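Local coordinates for protein 3-dehydroshikimate dehydratase (Bacillus anthracis, PDB 3DX5) that catalyses the manganese-dependent dehydration of 3-dehydroshikimate to 3,4-dihydroxybenzoate, a step in the biosynthesis of the siderophore petrobactin, at residues 69-74 with 83-88; 140-145 with 170-175; 195-200 with 248-253. One frame throughout, in Å; residues are numbered along the deposited sequence. Where two conformers were deposited one is given.

Interaction 1 of 3, residues 69-74 with 83-88. With DHB (3,4-dihydroxybenzoic acid), chain D.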
loop_
_atom_site.group_PDB
_atom_site.type_symbol
_atom_site.label_atom_id
_atom_site.label_comp_id
_atom_site.label_asym_id
_atom_site.label_seq_id
_atom_site.Cartn_x
_atom_site.Cartn_y
_atom_site.Cartn_z
ATOM N N ASP A 69 -4.901 -5.326 11.845
ATOM C CA ASP A 69 -4.921 -3.893 11.762
ATOM C C ASP A 69 -3.801 -3.304 12.605
ATOM O O ASP A 69 -2.785 -3.970 12.820
ATOM C CB ASP A 69 -6.316 -3.375 12.147
ATOM C CG ASP A 69 -6.690 -2.091 11.376
ATOM O OD1 ASP A 69 -7.783 -2.060 10.763
ATOM O OD2 ASP A 69 -5.891 -1.110 11.383
ATOM N N TYR A 70 -3.974 -2.062 13.055
ATOM C CA TYR A 70 -2.911 -1.267 13.679
ATOM C C TYR A 70 -3.648 -0.349 14.628
ATOM O O TYR A 70 -4.444 0.471 14.190
ATOM C CB TYR A 70 -2.153 -0.406 12.611
ATOM C CG TYR A 70 -1.747 -1.203 11.363
ATOM C CD1 TYR A 70 -0.487 -1.834 11.287
ATOM C CD2 TYR A 70 -2.640 -1.361 10.271
ATOM C CE1 TYR A 70 -0.129 -2.602 10.155
ATOM C CE2 TYR A 70 -2.299 -2.148 9.177
ATOM C CZ TYR A 70 -1.044 -2.756 9.119
ATOM O OH TYR A 70 -0.696 -3.517 8.007
ATOM N N LEU A 71 -3.446 -0.500 15.924
ATOM C CA LEU A 71 -4.105 0.415 16.858
ATOM C C LEU A 71 -3.072 1.342 17.473
ATOM O O LEU A 71 -2.104 0.891 18.042
ATOM C CB LEU A 71 -4.861 -0.355 17.935
ATOM C CG LEU A 71 -5.936 -1.294 17.388
ATOM C CD1 LEU A 71 -6.437 -2.239 18.501
ATOM C CD2 LEU A 71 -7.090 -0.447 16.763
ATOM N N ASP A 72 -3.287 2.637 17.341
ATOM C CA ASP A 72 -2.346 3.588 17.855
ATOM C C ASP A 72 -2.597 3.832 19.342
ATOM O O ASP A 72 -3.556 4.507 19.732
ATOM C CB ASP A 72 -2.415 4.892 17.061
ATOM C CG ASP A 72 -1.324 5.876 17.475
ATOM O OD1 ASP A 72 -0.403 5.498 18.247
ATOM O OD2 ASP A 72 -1.392 7.041 17.043
ATOM N N ILE A 73 -1.737 3.276 20.178
ATOM C CA ILE A 73 -1.854 3.558 21.597
ATOM C C ILE A 73 -0.605 4.293 22.155
ATOM O O ILE A 73 -0.401 4.361 23.352
ATOM C CB ILE A 73 -2.442 2.316 22.441
ATOM C CG1 ILE A 73 -1.919 0.975 22.022
ATOM C CG2 ILE A 73 -3.879 2.055 22.065
ATOM C CD1 ILE A 73 -0.513 0.894 22.104
ATOM N N SER A 74 0.212 4.849 21.262
ATOM C CA SER A 74 1.317 5.731 21.640
ATOM C C SER A 74 0.815 6.986 22.382
ATOM O O SER A 74 -0.372 7.318 22.341
ATOM C CB SER A 74 2.113 6.152 20.407
ATOM O OG SER A 74 1.445 7.197 19.694
ATOM N N ILE A 83 -10.002 4.229 20.426
ATOM C CA ILE A 83 -11.208 3.576 20.961
ATOM C C ILE A 83 -12.360 3.495 19.937
ATOM O O ILE A 83 -12.992 2.445 19.826
ATOM C CB ILE A 83 -11.685 4.205 22.315
ATOM C CG1 ILE A 83 -10.626 4.001 23.411
ATOM C CG2 ILE A 83 -13.069 3.629 22.788
ATOM C CD1 ILE A 83 -10.345 2.503 23.777
ATOM N N GLU A 84 -12.609 4.578 19.196
ATOM C CA GLU A 84 -13.648 4.586 18.152
ATOM C C GLU A 84 -13.348 3.564 17.032
ATOM O O GLU A 84 -14.256 2.898 16.519
ATOM C CB GLU A 84 -13.816 5.990 17.566
ATOM C CG GLU A 84 -14.484 7.002 18.487
ATOM C CD GLU A 84 -14.638 8.377 17.827
ATOM O OE1 GLU A 84 -14.040 9.360 18.321
ATOM O OE2 GLU A 84 -15.345 8.477 16.803
ATOM N N LYS A 85 -12.072 3.454 16.664
ATOM C CA LYS A 85 -11.599 2.440 15.718
ATOM C C LYS A 85 -11.818 1.017 16.269
ATOM O O LYS A 85 -12.269 0.145 15.547
ATOM C CB LYS A 85 -10.127 2.679 15.368
ATOM C CG LYS A 85 -9.549 1.707 14.369
ATOM C CD LYS A 85 -8.285 2.243 13.678
ATOM C CE LYS A 85 -7.783 1.183 12.729
ATOM N NZ LYS A 85 -6.359 1.362 12.267
ATOM N N CYS A 86 -11.542 0.794 17.553
ATOM C CA CYS A 86 -11.834 -0.503 18.155
ATOM C C CYS A 86 -13.316 -0.855 18.061
ATOM O O CYS A 86 -13.661 -1.999 17.771
ATOM C CB CYS A 86 -11.398 -0.532 19.613
ATOM S SG CYS A 86 -9.612 -0.490 19.830
ATOM N N GLU A 87 -14.183 0.123 18.294
ATOM C CA GLU A 87 -15.595 -0.109 18.198
ATOM C C GLU A 87 -16.011 -0.456 16.774
ATOM O O GLU A 87 -16.900 -1.275 16.587
ATOM C CB GLU A 87 -16.393 1.091 18.732
ATOM C CG GLU A 87 -16.176 1.323 20.245
ATOM C CD GLU A 87 -16.664 2.699 20.733
ATOM O OE1 GLU A 87 -17.196 3.485 19.919
ATOM O OE2 GLU A 87 -16.521 3.003 21.937
ATOM N N GLN A 88 -15.382 0.167 15.772
ATOM C CA GLN A 88 -15.693 -0.175 14.383
ATOM C C GLN A 88 -15.148 -1.591 14.011
ATOM O O GLN A 88 -15.822 -2.373 13.346
ATOM C CB GLN A 88 -15.202 0.923 13.418
ATOM C CG GLN A 88 -15.380 0.602 11.897
ATOM C CD GLN A 88 -16.838 0.338 11.481
ATOM O OE1 GLN A 88 -17.798 0.579 12.255
ATOM N NE2 GLN A 88 -17.012 -0.155 10.256
HETATM C C1 DHB D . 3.267 -6.289 8.518
HETATM C C2 DHB D . 3.488 -7.547 9.070
HETATM C C3 DHB D . 4.771 -8.103 9.075
HETATM O O3 DHB D . 5.069 -9.332 9.603
HETATM C C4 DHB D . 5.874 -7.316 8.516
HETATM O O4 DHB D . 7.101 -7.883 8.547
HETATM C C5 DHB D . 5.646 -6.046 7.995
HETATM C C6 DHB D . 4.331 -5.546 7.999
HETATM C C DHB D . 1.855 -5.727 8.510
HETATM O O1 DHB D . 1.573 -4.603 8.081
HETATM O O2 DHB D . 0.853 -6.476 8.963
#
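The Asp69 carboxylate is gripped at OD2 by two donors that come from different directions. Lys85 NZ reaches OD2 at 2.7 Å from 43° above the carboxylate plane, forming a salt bridge, while the backbone N of Tyr70 meets the anti lone pair of the same oxygen. The Tyr70 ring offers its edge to the dihydroxybenzoate: OH donates to DHB O1 at 2.5 Å in the plane of the ring, and Arg102 makes a cation-pi contact with this ring. The setting is a TIM barrel of the xylose isomerase-like family, in which residues 69-74 follow strand 64-68 and pack against helix 79-96, the helix to which their loop leads. A lysine suits this place because its long chain spans the gap from helix to loop. Its CG is anti to the backbone N (chi1 -178°), and the chain stays extended beyond it, meeting Asp69 tip to tip. The ammonium also donates to Tyr70 O, with NZ 2.9 Å from that oxygen, in the carbonyl plane and at a C=O...donor angle of 152°. One cation thus holds both the Asp69 side chain and the backbone carbonyl of the substrate-binding tyrosine, which probably steadies Tyr70 at the pocket. Tyr70 and Lys85 both pack on Ala220 of the second subunit, so the contact lies close to the dimer interface. Farther along the loop, Asp72 OD1 accepts from Ser74 N in an Asx turn and also from Ser74 OG. Leu71 supplies the apolar part, and its branched end suits a place among aliphatic carbon and sulfur: CD2 touches Lys85 CG at 4.1 Å, and CD1 lies 3.9 Å from Cys86 SG.

Interaction 2 of 3, residues 140-145 with 170-175. With MN (manganese (II) ion), chain B; DHB (3,4-dihydroxybenzoic acid), chain D.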
loop_
_atom_site.group_PDB
_atom_site.type_symbol
_atom_site.label_atom_id
_atom_site.label_comp_id
_atom_site.label_asym_id
_atom_site.label_seq_id
_atom_site.Cartn_x
_atom_site.Cartn_y
_atom_site.Cartn_z
ATOM N N LEU A 140 -4.625 -9.903 19.608
ATOM C CA LEU A 140 -3.367 -10.598 19.386
ATOM C C LEU A 140 -2.261 -9.619 19.059
ATOM O O LEU A 140 -2.328 -8.911 18.032
ATOM C CB LEU A 140 -3.496 -11.584 18.222
ATOM C CG LEU A 140 -4.127 -12.941 18.569
ATOM C CD1 LEU A 140 -5.642 -12.769 18.952
ATOM C CD2 LEU A 140 -3.962 -13.901 17.418
ATOM N N LEU A 141 -1.226 -9.588 19.895
ATOM C CA LEU A 141 -0.054 -8.799 19.568
ATOM C C LEU A 141 0.833 -9.640 18.696
ATOM O O LEU A 141 1.069 -10.823 18.979
ATOM C CB LEU A 141 0.723 -8.388 20.845
ATOM C CG LEU A 141 -0.089 -7.614 21.898
ATOM C CD1 LEU A 141 0.803 -7.337 23.144
ATOM C CD2 LEU A 141 -0.689 -6.325 21.341
ATOM N N GLU A 142 1.325 -9.039 17.632
ATOM C CA GLU A 142 2.224 -9.739 16.715
ATOM C C GLU A 142 3.687 -9.559 17.197
ATOM O O GLU A 142 4.066 -8.480 17.607
ATOM C CB GLU A 142 2.013 -9.203 15.287
ATOM C CG GLU A 142 2.844 -9.940 14.256
ATOM C CD GLU A 142 2.289 -9.774 12.872
ATOM O OE1 GLU A 142 1.052 -9.725 12.701
ATOM O OE2 GLU A 142 3.104 -9.708 11.951
ATOM N N THR A 143 4.481 -10.621 17.203
ATOM C CA THR A 143 5.895 -10.519 17.544
ATOM C C THR A 143 6.638 -9.839 16.356
ATOM O O THR A 143 6.652 -10.364 15.231
ATOM C CB THR A 143 6.489 -11.902 17.841
ATOM O OG1 THR A 143 6.174 -12.763 16.757
ATOM C CG2 THR A 143 5.879 -12.539 19.163
ATOM N N HIS A 144 7.219 -8.672 16.630
ATOM C CA HIS A 144 7.784 -7.779 15.619
ATOM C C HIS A 144 8.973 -6.967 16.119
ATOM O O HIS A 144 8.935 -6.488 17.254
ATOM C CB HIS A 144 6.731 -6.755 15.199
ATOM C CG HIS A 144 6.368 -6.871 13.770
ATOM N ND1 HIS A 144 6.496 -5.829 12.880
ATOM C CD2 HIS A 144 5.969 -7.949 13.047
ATOM C CE1 HIS A 144 6.106 -6.237 11.685
ATOM N NE2 HIS A 144 5.788 -7.523 11.762
ATOM N N PRO A 145 10.024 -6.813 15.264
ATOM C CA PRO A 145 11.126 -5.910 15.605
ATOM C C PRO A 145 10.588 -4.462 15.719
ATOM O O PRO A 145 9.516 -4.130 15.169
ATOM C CB PRO A 145 12.101 -6.056 14.425
ATOM C CG PRO A 145 11.187 -6.481 13.262
ATOM C CD PRO A 145 10.158 -7.362 13.894
ATOM N N ASN A 170 -0.003 -13.353 18.185
ATOM C CA ASN A 170 0.191 -13.835 16.832
ATOM C C ASN A 170 1.692 -14.085 16.667
ATOM O O ASN A 170 2.491 -13.117 16.602
ATOM C CB ASN A 170 -0.262 -12.801 15.777
ATOM C CG ASN A 170 -0.097 -13.342 14.358
ATOM O OD1 ASN A 170 -0.167 -14.547 14.146
ATOM N ND2 ASN A 170 0.200 -12.477 13.418
ATOM N N LEU A 171 2.085 -15.364 16.597
ATOM C CA LEU A 171 3.520 -15.716 16.620
ATOM C C LEU A 171 4.077 -15.681 15.186
ATOM O O LEU A 171 3.726 -16.519 14.352
ATOM C CB LEU A 171 3.736 -17.089 17.261
ATOM C CG LEU A 171 5.196 -17.530 17.424
ATOM C CD1 LEU A 171 6.061 -16.453 18.003
ATOM C CD2 LEU A 171 5.233 -18.738 18.333
ATOM N N ASP A 172 4.944 -14.706 14.908
ATOM C CA ASP A 172 5.527 -14.545 13.560
ATOM C C ASP A 172 6.959 -15.088 13.685
ATOM O O ASP A 172 7.853 -14.425 14.218
ATOM C CB ASP A 172 5.453 -13.062 13.168
ATOM C CG ASP A 172 5.919 -12.785 11.738
ATOM O OD1 ASP A 172 6.904 -13.390 11.263
ATOM O OD2 ASP A 172 5.305 -11.911 11.099
ATOM N N PHE A 173 7.151 -16.335 13.250
ATOM C CA PHE A 173 8.403 -17.051 13.456
ATOM C C PHE A 173 9.642 -16.406 12.841
ATOM O O PHE A 173 10.710 -16.428 13.462
ATOM C CB PHE A 173 8.270 -18.501 12.962
ATOM C CG PHE A 173 7.438 -19.355 13.867
ATOM C CD1 PHE A 173 7.957 -19.814 15.082
ATOM C CD2 PHE A 173 6.118 -19.661 13.527
ATOM C CE1 PHE A 173 7.180 -20.619 15.926
ATOM C CE2 PHE A 173 5.347 -20.460 14.355
ATOM C CZ PHE A 173 5.866 -20.942 15.550
ATOM N N LEU A 174 9.518 -15.864 11.643
ATOM C CA LEU A 174 10.610 -15.096 11.054
ATOM C C LEU A 174 11.129 -14.012 12.023
ATOM O O LEU A 174 12.330 -13.908 12.270
ATOM C CB LEU A 174 10.155 -14.440 9.722
ATOM C CG LEU A 174 11.211 -13.683 8.872
ATOM C CD1 LEU A 174 11.520 -12.299 9.509
ATOM C CD2 LEU A 174 12.455 -14.530 8.687
ATOM N N HIS A 175 10.226 -13.191 12.556
ATOM C CA HIS A 175 10.647 -12.124 13.432
ATOM C C HIS A 175 11.195 -12.615 14.744
ATOM O O HIS A 175 12.068 -11.981 15.322
ATOM C CB HIS A 175 9.532 -11.091 13.627
ATOM C CG HIS A 175 9.220 -10.357 12.360
ATOM N ND1 HIS A 175 10.202 -9.734 11.614
ATOM C CD2 HIS A 175 8.065 -10.209 11.668
ATOM C CE1 HIS A 175 9.654 -9.196 10.536
ATOM N NE2 HIS A 175 8.359 -9.467 10.544
HETATM MN MN MN B . 3.674 -10.801 10.278
HETATM C C1 DHB D . 3.267 -6.289 8.518
HETATM C C2 DHB D . 3.488 -7.547 9.070
HETATM C C3 DHB D . 4.771 -8.103 9.075
HETATM O O3 DHB D . 5.069 -9.332 9.603
HETATM C C4 DHB D . 5.874 -7.316 8.516
HETATM O O4 DHB D . 7.101 -7.883 8.547
HETATM C C5 DHB D . 5.646 -6.046 7.995
HETATM C C6 DHB D . 4.331 -5.546 7.999
HETATM C C DHB D . 1.855 -5.727 8.510
HETATM O O1 DHB D . 1.573 -4.603 8.081
HETATM O O2 DHB D . 0.853 -6.476 8.963
#
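Glu142 and Asp172 bring OE2 and OD2 to within 3.2 Å of each other, a closeness between two carboxylates that the manganese ion explains. Glu142 OE2 lies 2.1 Å from the metal, Asp172 OD2 is bound at the same length, and DHB O3 is a third ligand in this group. Hard, anionic carboxylate oxygens suit Mn(2+) well, and the positive ion would offset their repulsion. Two histidines turn their edges to the catechol oxygens of the ligand. His175 NE2 is hydrogen-bonded to DHB O4 at 2.8 Å, and His144 NE2, the inferred proton acceptor, comes 2.9 Å from DHB O3 near the plane of its own ring. The two imidazoles lie side by side and point the same way, with planes 61° apart and CD2 of His144 3.4 Å from CD2 of His175. Pro145 CD covers one face of the His175 ring, a rigid, puckered ring crossing it at about a right angle.

Behind this shell stand strands 140-142 and 170-172, parallel neighbours in the TIM barrel and the two strands of a beta-alpha-beta unit completed by helix 152-162. Glu142 and Asn170 are paired across them, their side chains on the same face of the sheet. Asn170 ND2 makes a weak bond to Glu142 OE1 (3.0 Å), the amide and carboxylate planes standing 86° apart; the stronger partner of OE1 is Arg102, and Asp172 OD1 likewise has Lys200. Thr143 OG1 sits between the backbone N and the carbonyl carbon (chi1 52°), where it accepts from Asp172 N at 3.0 Å. A small hydroxyl thereby ties down the backbone of a metal ligand at the N-cap of helix 173-178. Backbone bonds from Asn170 N to Leu141 O and from Thr143 N to Asn170 O hold the strands in register.

Interaction 3 of 3, residues 195-200 with 248-253. With MN (manganese (II) ion), chain B; DHB (3,4-dihydroxybenzoic acid), chain D.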
loop_
_atom_site.group_PDB
_atom_site.type_symbol
_atom_site.label_atom_id
_atom_site.label_comp_id
_atom_site.label_asym_id
_atom_site.label_seq_id
_atom_site.Cartn_x
_atom_site.Cartn_y
_atom_site.Cartn_z
ATOM N N GLN A 195 -2.675 -17.621 19.538
ATOM C CA GLN A 195 -3.949 -17.940 18.866
ATOM C C GLN A 195 -3.820 -18.022 17.347
ATOM O O GLN A 195 -4.770 -18.424 16.659
ATOM C CB GLN A 195 -5.029 -16.924 19.232
ATOM C CG GLN A 195 -5.369 -16.905 20.712
ATOM C CD GLN A 195 -6.382 -17.955 21.104
ATOM O OE1 GLN A 195 -6.091 -19.152 21.132
ATOM N NE2 GLN A 195 -7.594 -17.503 21.426
ATOM N N HIS A 196 -2.652 -17.636 16.824
ATOM C CA HIS A 196 -2.453 -17.523 15.366
ATOM C C HIS A 196 -0.961 -17.521 15.062
ATOM O O HIS A 196 -0.135 -17.153 15.927
ATOM C CB HIS A 196 -3.107 -16.217 14.829
ATOM C CG HIS A 196 -3.661 -16.305 13.427
ATOM N ND1 HIS A 196 -2.866 -16.337 12.299
ATOM C CD2 HIS A 196 -4.936 -16.276 12.975
ATOM C CE1 HIS A 196 -3.625 -16.355 11.216
ATOM N NE2 HIS A 196 -4.889 -16.315 11.601
ATOM N N TYR A 197 -0.596 -17.949 13.859
ATOM C CA TYR A 197 0.813 -17.823 13.406
ATOM C C TYR A 197 0.907 -17.049 12.093
ATOM O O TYR A 197 -0.041 -17.013 11.327
ATOM C CB TYR A 197 1.482 -19.181 13.146
ATOM C CG TYR A 197 1.215 -20.206 14.210
ATOM C CD1 TYR A 197 1.955 -20.218 15.391
ATOM C CD2 TYR A 197 0.204 -21.183 14.034
ATOM C CE1 TYR A 197 1.707 -21.159 16.385
ATOM C CE2 TYR A 197 -0.034 -22.141 15.007
ATOM C CZ TYR A 197 0.720 -22.106 16.186
ATOM O OH TYR A 197 0.496 -23.049 17.173
ATOM N N HIS A 198 2.084 -16.485 11.843
ATOM C CA HIS A 198 2.518 -16.001 10.527
ATOM C C HIS A 198 3.732 -16.806 10.133
ATOM O O HIS A 198 4.664 -16.940 10.936
ATOM C CB HIS A 198 2.911 -14.507 10.601
ATOM C CG HIS A 198 1.746 -13.577 10.470
ATOM N ND1 HIS A 198 1.884 -12.198 10.437
ATOM C CD2 HIS A 198 0.420 -13.831 10.352
ATOM C CE1 HIS A 198 0.689 -11.650 10.291
ATOM N NE2 HIS A 198 -0.216 -12.619 10.240
ATOM N N PHE A 199 3.738 -17.313 8.903
ATOM C CA PHE A 199 4.854 -18.068 8.362
ATOM C C PHE A 199 5.429 -17.285 7.172
ATOM O O PHE A 199 4.745 -17.106 6.158
ATOM C CB PHE A 199 4.367 -19.417 7.786
ATOM C CG PHE A 199 4.069 -20.510 8.820
ATOM C CD1 PHE A 199 4.084 -20.261 10.189
ATOM C CD2 PHE A 199 3.695 -21.777 8.386
ATOM C CE1 PHE A 199 3.785 -21.279 11.112
ATOM C CE2 PHE A 199 3.399 -22.807 9.289
ATOM C CZ PHE A 199 3.447 -22.556 10.663
ATOM N N LYS A 200 6.677 -16.838 7.260
ATOM C CA LYS A 200 7.354 -16.318 6.065
ATOM C C LYS A 200 8.837 -16.613 6.254
ATOM O O LYS A 200 9.262 -16.961 7.362
ATOM C CB LYS A 200 7.049 -14.809 5.815
ATOM C CG LYS A 200 7.435 -13.834 6.981
ATOM C CD LYS A 200 7.176 -12.370 6.548
ATOM C CE LYS A 200 7.589 -11.349 7.631
ATOM N NZ LYS A 200 6.769 -11.481 8.888
ATOM N N HIS A 248 -4.546 -23.653 15.810
ATOM C CA HIS A 248 -4.458 -22.257 15.297
ATOM C C HIS A 248 -4.111 -22.204 13.834
ATOM O O HIS A 248 -3.434 -23.102 13.298
ATOM C CB HIS A 248 -3.466 -21.431 16.126
ATOM C CG HIS A 248 -3.643 -21.621 17.606
ATOM N ND1 HIS A 248 -4.856 -21.441 18.243
ATOM C CD2 HIS A 248 -2.775 -22.043 18.563
ATOM C CE1 HIS A 248 -4.716 -21.705 19.537
ATOM N NE2 HIS A 248 -3.461 -22.077 19.752
ATOM N N PHE A 249 -4.626 -21.187 13.158
ATOM C CA PHE A 249 -4.300 -21.003 11.759
ATOM C C PHE A 249 -2.872 -20.490 11.621
ATOM O O PHE A 249 -2.402 -19.679 12.449
ATOM C CB PHE A 249 -5.263 -19.987 11.131
ATOM C CG PHE A 249 -6.579 -20.601 10.655
ATOM C CD1 PHE A 249 -7.714 -20.635 11.503
ATOM C CD2 PHE A 249 -6.676 -21.147 9.373
ATOM C CE1 PHE A 249 -8.921 -21.224 11.061
ATOM C CE2 PHE A 249 -7.868 -21.708 8.916
ATOM C CZ PHE A 249 -9.004 -21.753 9.760
ATOM N N ALA A 250 -2.203 -20.920 10.555
ATOM C CA ALA A 250 -0.936 -20.313 10.176
ATOM C C ALA A 250 -1.152 -19.625 8.862
ATOM O O ALA A 250 -1.502 -20.278 7.876
ATOM C CB ALA A 250 0.187 -21.405 10.044
ATOM N N SER A 251 -0.937 -18.307 8.819
ATOM C CA SER A 251 -1.031 -17.585 7.552
ATOM C C SER A 251 0.286 -17.646 6.773
ATOM O O SER A 251 1.353 -17.467 7.370
ATOM C CB SER A 251 -1.339 -16.109 7.827
ATOM O OG SER A 251 -2.732 -15.934 7.975
ATOM N N LEU A 252 0.206 -17.821 5.449
ATOM C CA LEU A 252 1.360 -17.729 4.586
ATOM C C LEU A 252 1.529 -16.248 4.248
ATOM O O LEU A 252 0.925 -15.749 3.284
ATOM C CB LEU A 252 1.193 -18.593 3.300
ATOM C CG LEU A 252 0.882 -20.075 3.567
ATOM C CD1 LEU A 252 0.847 -20.868 2.260
ATOM C CD2 LEU A 252 1.903 -20.699 4.584
ATOM N N GLU A 253 2.309 -15.544 5.065
ATOM C CA GLU A 253 2.409 -14.098 4.960
ATOM C C GLU A 253 3.395 -13.706 3.879
ATOM O O GLU A 253 4.542 -13.310 4.181
ATOM C CB GLU A 253 2.875 -13.513 6.292
ATOM C CG GLU A 253 2.618 -12.004 6.410
ATOM C CD GLU A 253 3.096 -11.445 7.747
ATOM O OE1 GLU A 253 4.081 -11.992 8.292
ATOM O OE2 GLU A 253 2.478 -10.468 8.252
HETATM MN MN MN B . 3.674 -10.801 10.278
HETATM C C1 DHB D . 3.267 -6.289 8.518
HETATM C C2 DHB D . 3.488 -7.547 9.070
HETATM C C3 DHB D . 4.771 -8.103 9.075
HETATM O O3 DHB D . 5.069 -9.332 9.603
HETATM C C4 DHB D . 5.874 -7.316 8.516
HETATM O O4 DHB D . 7.101 -7.883 8.547
HETATM C C5 DHB D . 5.646 -6.046 7.995
HETATM C C6 DHB D . 4.331 -5.546 7.999
HETATM C C DHB D . 1.855 -5.727 8.510
HETATM O O1 DHB D . 1.573 -4.603 8.081
HETATM O O2 DHB D . 0.853 -6.476 8.963
HETATM O O HOH W 1 -6.267 -19.200 14.645
HETATM O O HOH W 2 -7.310 -20.653 17.249
#
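Gln195 O and Phe249 N are joined through a water where a direct strand-to-strand bond might be expected: the water donates to Gln195 O at 2.6 Å and accepts from Phe249 N at 3.0 Å. Beyond this water, strands 195-199 and 249-252 pair directly, side by side in parallel within the TIM barrel, their short axes 26° apart. Tyr197 N, Ser251 N, Phe199 N and Glu253 N donate in turn to the facing strand. Tyr197 O also accepts from His196 ND1, which approaches from the face of its carbonyl plane opposite to Ser251 N.

Residues alternate between two faces of the sheet. On the face of Tyr197 and Phe199, small Ala250 fits under a large ring: its CB stands 3.6 Å from the centroid of the Phe199 ring, a CH-pi contact over one face, and it also touches Tyr197 CD2. Helix 236-243 packs on both aromatics from outside the barrel. The other face carries His196, His198 and Ser251. His196 receives Phe249 CB over its ring, while its NE2 is bonded to Thr65; Ser251 OG has Glu33 as partner.

At the C-terminal end the chemistry becomes that of the active site. His198 ND1 binds the manganese ion at 2.3 Å, and Glu253 chelates it through OE1 and OE2, each at 2.4 Å; its extended chain crosses the imidazole obliquely, with CG over one face of the ring. The bond from His198 NE2 to Glu33, a second-shell residue, would fix the imidazole's rotation and may make it a better donor to the metal. Lys200 lies alongside Glu253, its long chain turning only at the tip (chi4 -64°). Its NZ meets Glu253 OE1 at 2.8 Å from 37° above the carboxylate plane, in a salt bridge, and donates to DHB O3, also at 2.8 Å.

All three interactions touch the dihydroxybenzoate, interaction 1 at its carboxylate end and the other two at the opposite end, where the catechol oxygens and the metal lie. Interactions 2 and 3 are neighbours in the barrel, with centres 10 Å apart, and between them they provide all four protein residues that bind manganese. They touch directly: Asp172 OD2 lies 2.7 Å from Lys200 NZ in a salt bridge, and Leu171 N probably bonds to His196 O at 2.9 Å, joining strands 167-172 and 194-202. Interaction 1 stands apart, its centre 19 Å from that of interaction 2 and 22 Å from that of interaction 3.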